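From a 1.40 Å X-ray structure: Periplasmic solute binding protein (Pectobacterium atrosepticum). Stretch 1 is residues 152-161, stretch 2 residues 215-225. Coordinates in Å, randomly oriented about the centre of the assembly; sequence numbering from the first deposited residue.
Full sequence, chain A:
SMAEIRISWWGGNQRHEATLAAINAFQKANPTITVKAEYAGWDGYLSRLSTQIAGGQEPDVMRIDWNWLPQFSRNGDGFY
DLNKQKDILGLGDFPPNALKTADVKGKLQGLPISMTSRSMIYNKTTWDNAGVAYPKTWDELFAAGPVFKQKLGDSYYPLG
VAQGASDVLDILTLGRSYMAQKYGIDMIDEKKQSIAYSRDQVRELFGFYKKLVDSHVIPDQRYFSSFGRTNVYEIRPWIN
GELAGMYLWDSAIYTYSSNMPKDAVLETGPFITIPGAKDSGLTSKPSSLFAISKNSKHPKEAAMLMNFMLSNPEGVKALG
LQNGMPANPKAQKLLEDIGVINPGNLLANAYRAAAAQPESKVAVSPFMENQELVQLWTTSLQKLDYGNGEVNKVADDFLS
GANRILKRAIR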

# COMPACT_ATOMS: atom_id res chain seq x y z
N LEU A 152 -3.10 -20.82 22.92
CA LEU A 152 -1.71 -20.40 22.85
C LEU A 152 -1.36 -19.38 23.93
O LEU A 152 -0.20 -19.27 24.34
CB LEU A 152 -1.40 -19.82 21.47
CG LEU A 152 -1.47 -20.82 20.31
CD1 LEU A 152 -0.92 -20.16 19.06
CD2 LEU A 152 -0.71 -22.11 20.60
N GLY A 153 -2.36 -18.64 24.36
CA GLY A 153 -2.19 -17.64 25.39
C GLY A 153 -2.53 -16.25 24.91
O GLY A 153 -2.61 -15.98 23.72
N ASP A 154 -2.71 -15.36 25.87
CA ASP A 154 -3.10 -13.97 25.63
C ASP A 154 -2.13 -13.17 24.73
O ASP A 154 -2.51 -12.16 24.15
CB ASP A 154 -3.26 -13.28 26.99
CG ASP A 154 -3.99 -11.98 26.88
OD1 ASP A 154 -5.05 -11.95 26.20
OD2 ASP A 154 -3.54 -11.03 27.49
N SER A 155 -0.88 -13.63 24.61
CA SER A 155 0.11 -12.95 23.73
C SER A 155 -0.12 -13.18 22.24
O SER A 155 0.44 -12.46 21.42
CB SER A 155 1.53 -13.41 24.06
OG SER A 155 1.97 -12.88 25.28
N TYR A 156 -0.88 -14.23 21.91
CA TYR A 156 -1.06 -14.70 20.54
C TYR A 156 -2.33 -14.21 19.87
O TYR A 156 -3.41 -14.34 20.43
CB TYR A 156 -1.05 -16.23 20.53
CG TYR A 156 0.35 -16.75 20.81
CD1 TYR A 156 0.81 -16.93 22.11
CD2 TYR A 156 1.22 -17.03 19.76
CE1 TYR A 156 2.11 -17.39 22.36
CE2 TYR A 156 2.50 -17.47 19.99
CZ TYR A 156 2.95 -17.66 21.29
OH TYR A 156 4.23 -18.11 21.50
N TYR A 157 -2.17 -13.71 18.64
CA TYR A 157 -3.29 -13.12 17.90
C TYR A 157 -3.25 -13.58 16.45
O TYR A 157 -2.18 -13.65 15.85
CB TYR A 157 -3.21 -11.59 17.90
CG TYR A 157 -3.29 -10.92 19.25
CD1 TYR A 157 -2.17 -10.82 20.06
CD2 TYR A 157 -4.47 -10.38 19.71
CE1 TYR A 157 -2.23 -10.19 21.30
CE2 TYR A 157 -4.55 -9.74 20.95
CZ TYR A 157 -3.42 -9.66 21.74
OH TYR A 157 -3.50 -9.00 22.94
N PRO A 158 -4.43 -13.81 15.86
CA PRO A 158 -4.54 -14.10 14.42
C PRO A 158 -3.88 -13.07 13.51
O PRO A 158 -3.33 -13.42 12.45
CB PRO A 158 -6.06 -14.10 14.19
CG PRO A 158 -6.60 -14.62 15.47
CD PRO A 158 -5.74 -14.02 16.54
N LEU A 159 -3.97 -11.81 13.92
CA LEU A 159 -3.68 -10.67 13.06
C LEU A 159 -3.09 -9.51 13.86
O LEU A 159 -3.57 -9.20 14.95
CB LEU A 159 -5.00 -10.24 12.40
CG LEU A 159 -5.04 -9.08 11.42
CD1 LEU A 159 -4.15 -9.40 10.24
CD2 LEU A 159 -6.47 -8.77 10.98
N GLY A 160 -2.05 -8.87 13.31
CA GLY A 160 -1.51 -7.64 13.88
C GLY A 160 -2.01 -6.41 13.14
O GLY A 160 -2.89 -6.47 12.28
N VAL A 161 -1.44 -5.28 13.53
CA VAL A 161 -1.75 -3.99 12.99
C VAL A 161 -0.41 -3.46 12.50
O VAL A 161 0.52 -3.29 13.28
CB VAL A 161 -2.36 -3.07 14.06
CG1 VAL A 161 -2.63 -1.68 13.52
CG2 VAL A 161 -3.66 -3.68 14.60
N SER A 215 -12.91 -9.78 20.29
CA SER A 215 -12.72 -11.20 19.90
C SER A 215 -11.27 -11.73 19.94
O SER A 215 -11.04 -12.88 19.60
CB SER A 215 -13.28 -11.47 18.49
OG SER A 215 -14.65 -11.16 18.38
N HIS A 216 -10.32 -10.89 20.33
CA HIS A 216 -8.89 -11.26 20.35
C HIS A 216 -8.37 -11.61 18.95
O HIS A 216 -7.47 -12.43 18.80
CB HIS A 216 -8.62 -12.41 21.34
CG HIS A 216 -7.23 -12.40 21.94
ND1 HIS A 216 -6.17 -13.09 21.40
CD2 HIS A 216 -6.76 -11.79 23.05
CE1 HIS A 216 -5.09 -12.90 22.15
NE2 HIS A 216 -5.42 -12.11 23.16
N VAL A 217 -8.92 -10.97 17.92
CA VAL A 217 -8.36 -11.15 16.57
C VAL A 217 -7.11 -10.30 16.39
O VAL A 217 -6.11 -10.77 15.88
CB VAL A 217 -9.39 -10.84 15.47
CG1 VAL A 217 -8.74 -11.01 14.10
CG2 VAL A 217 -10.55 -11.80 15.57
N ILE A 218 -7.21 -9.05 16.80
CA ILE A 218 -6.08 -8.12 16.80
C ILE A 218 -5.85 -7.57 18.21
O ILE A 218 -6.78 -7.48 18.99
CB ILE A 218 -6.30 -6.92 15.85
CG1 ILE A 218 -7.39 -5.98 16.36
CG2 ILE A 218 -6.56 -7.40 14.42
CD1 ILE A 218 -7.63 -4.78 15.47
N PRO A 219 -4.61 -7.18 18.53
CA PRO A 219 -4.40 -6.44 19.77
C PRO A 219 -4.94 -5.03 19.69
O PRO A 219 -5.09 -4.48 18.59
CB PRO A 219 -2.88 -6.37 19.91
CG PRO A 219 -2.34 -7.36 18.93
CD PRO A 219 -3.34 -7.34 17.80
N ASP A 220 -5.20 -4.44 20.84
CA ASP A 220 -5.71 -3.08 20.91
C ASP A 220 -4.61 -2.04 20.83
O ASP A 220 -3.42 -2.37 20.70
CB ASP A 220 -6.62 -2.91 22.14
CG ASP A 220 -5.87 -2.87 23.45
OD1 ASP A 220 -4.63 -2.88 23.46
OD2 ASP A 220 -6.56 -2.84 24.49
N GLN A 221 -4.99 -0.77 20.89
CA GLN A 221 -4.00 0.29 20.72
C GLN A 221 -3.12 0.48 21.97
O GLN A 221 -2.01 1.04 21.87
CB GLN A 221 -4.64 1.61 20.30
CG GLN A 221 -5.18 1.54 18.89
CD GLN A 221 -4.06 1.70 17.90
OE1 GLN A 221 -3.48 2.79 17.80
NE2 GLN A 221 -3.73 0.64 17.19
N ARG A 222 -3.59 0.03 23.13
CA ARG A 222 -2.76 0.00 24.34
C ARG A 222 -1.56 -0.94 24.14
O ARG A 222 -0.41 -0.61 24.45
CB ARG A 222 -3.55 -0.43 25.57
CG ARG A 222 -4.67 0.52 25.99
CD ARG A 222 -5.37 -0.04 27.21
NE ARG A 222 -6.34 0.84 27.84
CZ ARG A 222 -6.07 1.74 28.79
NH1 ARG A 222 -4.83 1.98 29.20
NH2 ARG A 222 -7.07 2.44 29.30
N TYR A 223 -1.85 -2.09 23.56
CA TYR A 223 -0.80 -3.08 23.25
C TYR A 223 0.24 -2.44 22.32
O TYR A 223 1.43 -2.48 22.59
CB TYR A 223 -1.42 -4.32 22.60
CG TYR A 223 -0.47 -5.36 22.08
CD1 TYR A 223 0.17 -5.18 20.86
CD2 TYR A 223 -0.27 -6.54 22.75
CE1 TYR A 223 1.00 -6.15 20.32
CE2 TYR A 223 0.57 -7.52 22.23
CZ TYR A 223 1.21 -7.32 21.01
OH TYR A 223 2.04 -8.29 20.45
N PHE A 224 -0.21 -1.86 21.22
CA PHE A 224 0.75 -1.32 20.25
C PHE A 224 1.52 -0.13 20.83
O PHE A 224 2.72 0.02 20.58
CB PHE A 224 0.11 -1.04 18.90
CG PHE A 224 -0.19 -2.31 18.17
CD1 PHE A 224 0.84 -3.07 17.63
CD2 PHE A 224 -1.49 -2.81 18.10
CE1 PHE A 224 0.58 -4.29 17.02
CE2 PHE A 224 -1.76 -4.01 17.46
CZ PHE A 224 -0.72 -4.77 16.95
N SER A 225 0.86 0.68 21.64
CA SER A 225 1.51 1.82 22.27
C SER A 225 2.66 1.40 23.16
O SER A 225 3.62 2.16 23.31
CB SER A 225 0.52 2.66 23.05
OG SER A 225 -0.40 3.29 22.16
O HOH W 1 2.29 -10.57 21.88
O HOH W 2 -4.40 -6.20 23.25

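The larger of two knobs from stretch 1 is the flat ring of Tyr-157, which slots between His-216 and Pro-219. The Tyr-157 and His-216 rings form an offset stack, their centroids 4.0 Å apart and their planes only 8° from parallel. Over the opposite face, Pro-219 CG sits 3.5 Å from the Tyr-157 ring centroid and almost exactly on the ring normal, a CH-pi contact. Proline suits that wall: its ring is rigid, compact and apolar, and it presents a C-H where a flat ring can receive it. The CA-to-CB bond of Tyr-157 runs sideways to the other stretch, and chi1 in the m well with chi2 near 82° brings the ring into the slot. Beyond it, the edge of Tyr-157 turns toward the face of Tyr-223, Tyr-157 CE1 to Tyr-223 CE2 at 4.0 Å with the planes at 70°.

His-216 does two jobs. It follows the end of a helix in a Schellman motif with positive phi, and from that turn its t rotamer carries the imidazole across to stretch 1. One face serves the stack, while NE2 gives two weak hydrogen bonds, to Asp-154 O and to Asp-154 OD1, each 3.1 Å long. Asp-154 belongs to the type I turn from Gly-153 to Tyr-156, closed by Tyr-156 N to Gly-153 O at 3.1 Å; its t side chain reaches in from an exposed position, so the ring that packs on a tyrosine is also tethered at its polar end. Gly-153 opens the turn at a phi of 120°, where a side chain would be jammed against the preceding carbonyl.

Further along, the backbones themselves come close: Pro-158 CA is 5.3 Å from Val-217 CA, and Leu-159 CA 5.1 Å from Ile-218 CA. Leu-159 N gives a weak hydrogen bond to Val-217 O at 3.1 Å, and Ile-218 CA approaches Leu-159 O at 3.3 Å in a CA-H...O contact. Pro-158 packs here without a backbone N-H to satisfy, its CD 3.3 Å from His-216 O, which is buried with no polar partner. Branched side chains fill the flanks: Val-217 CG1 lies 4.2 Å from Leu-159 CB, and Ile-218 CG2 3.7 Å from Leu-159 CD2.

Val-161 is the second knob, smaller and pointed toward stretch 2. Its CB lies over the face of Phe-224, 4.0 Å from the ring centroid, and its CG2 comes within 3.4 Å of Phe-224 CE2 and 4.2 Å of Ile-218 CD1. Gly-160 CA, next in line, lies 4.3 Å from Phe-224 CZ. Asp-220 caps the helix that carries Phe-224 and Tyr-223, its OD1 accepting from Tyr-223 N at 2.9 Å.

Two waters add bridges: water 1 links Ser-155 O to Tyr-223 OH, 2.7 Å from each, and water 2 joins Tyr-157 OH (3.0 Å) to Asp-220 N (3.1 Å). Altogether 682 Å² is buried, counting both sides.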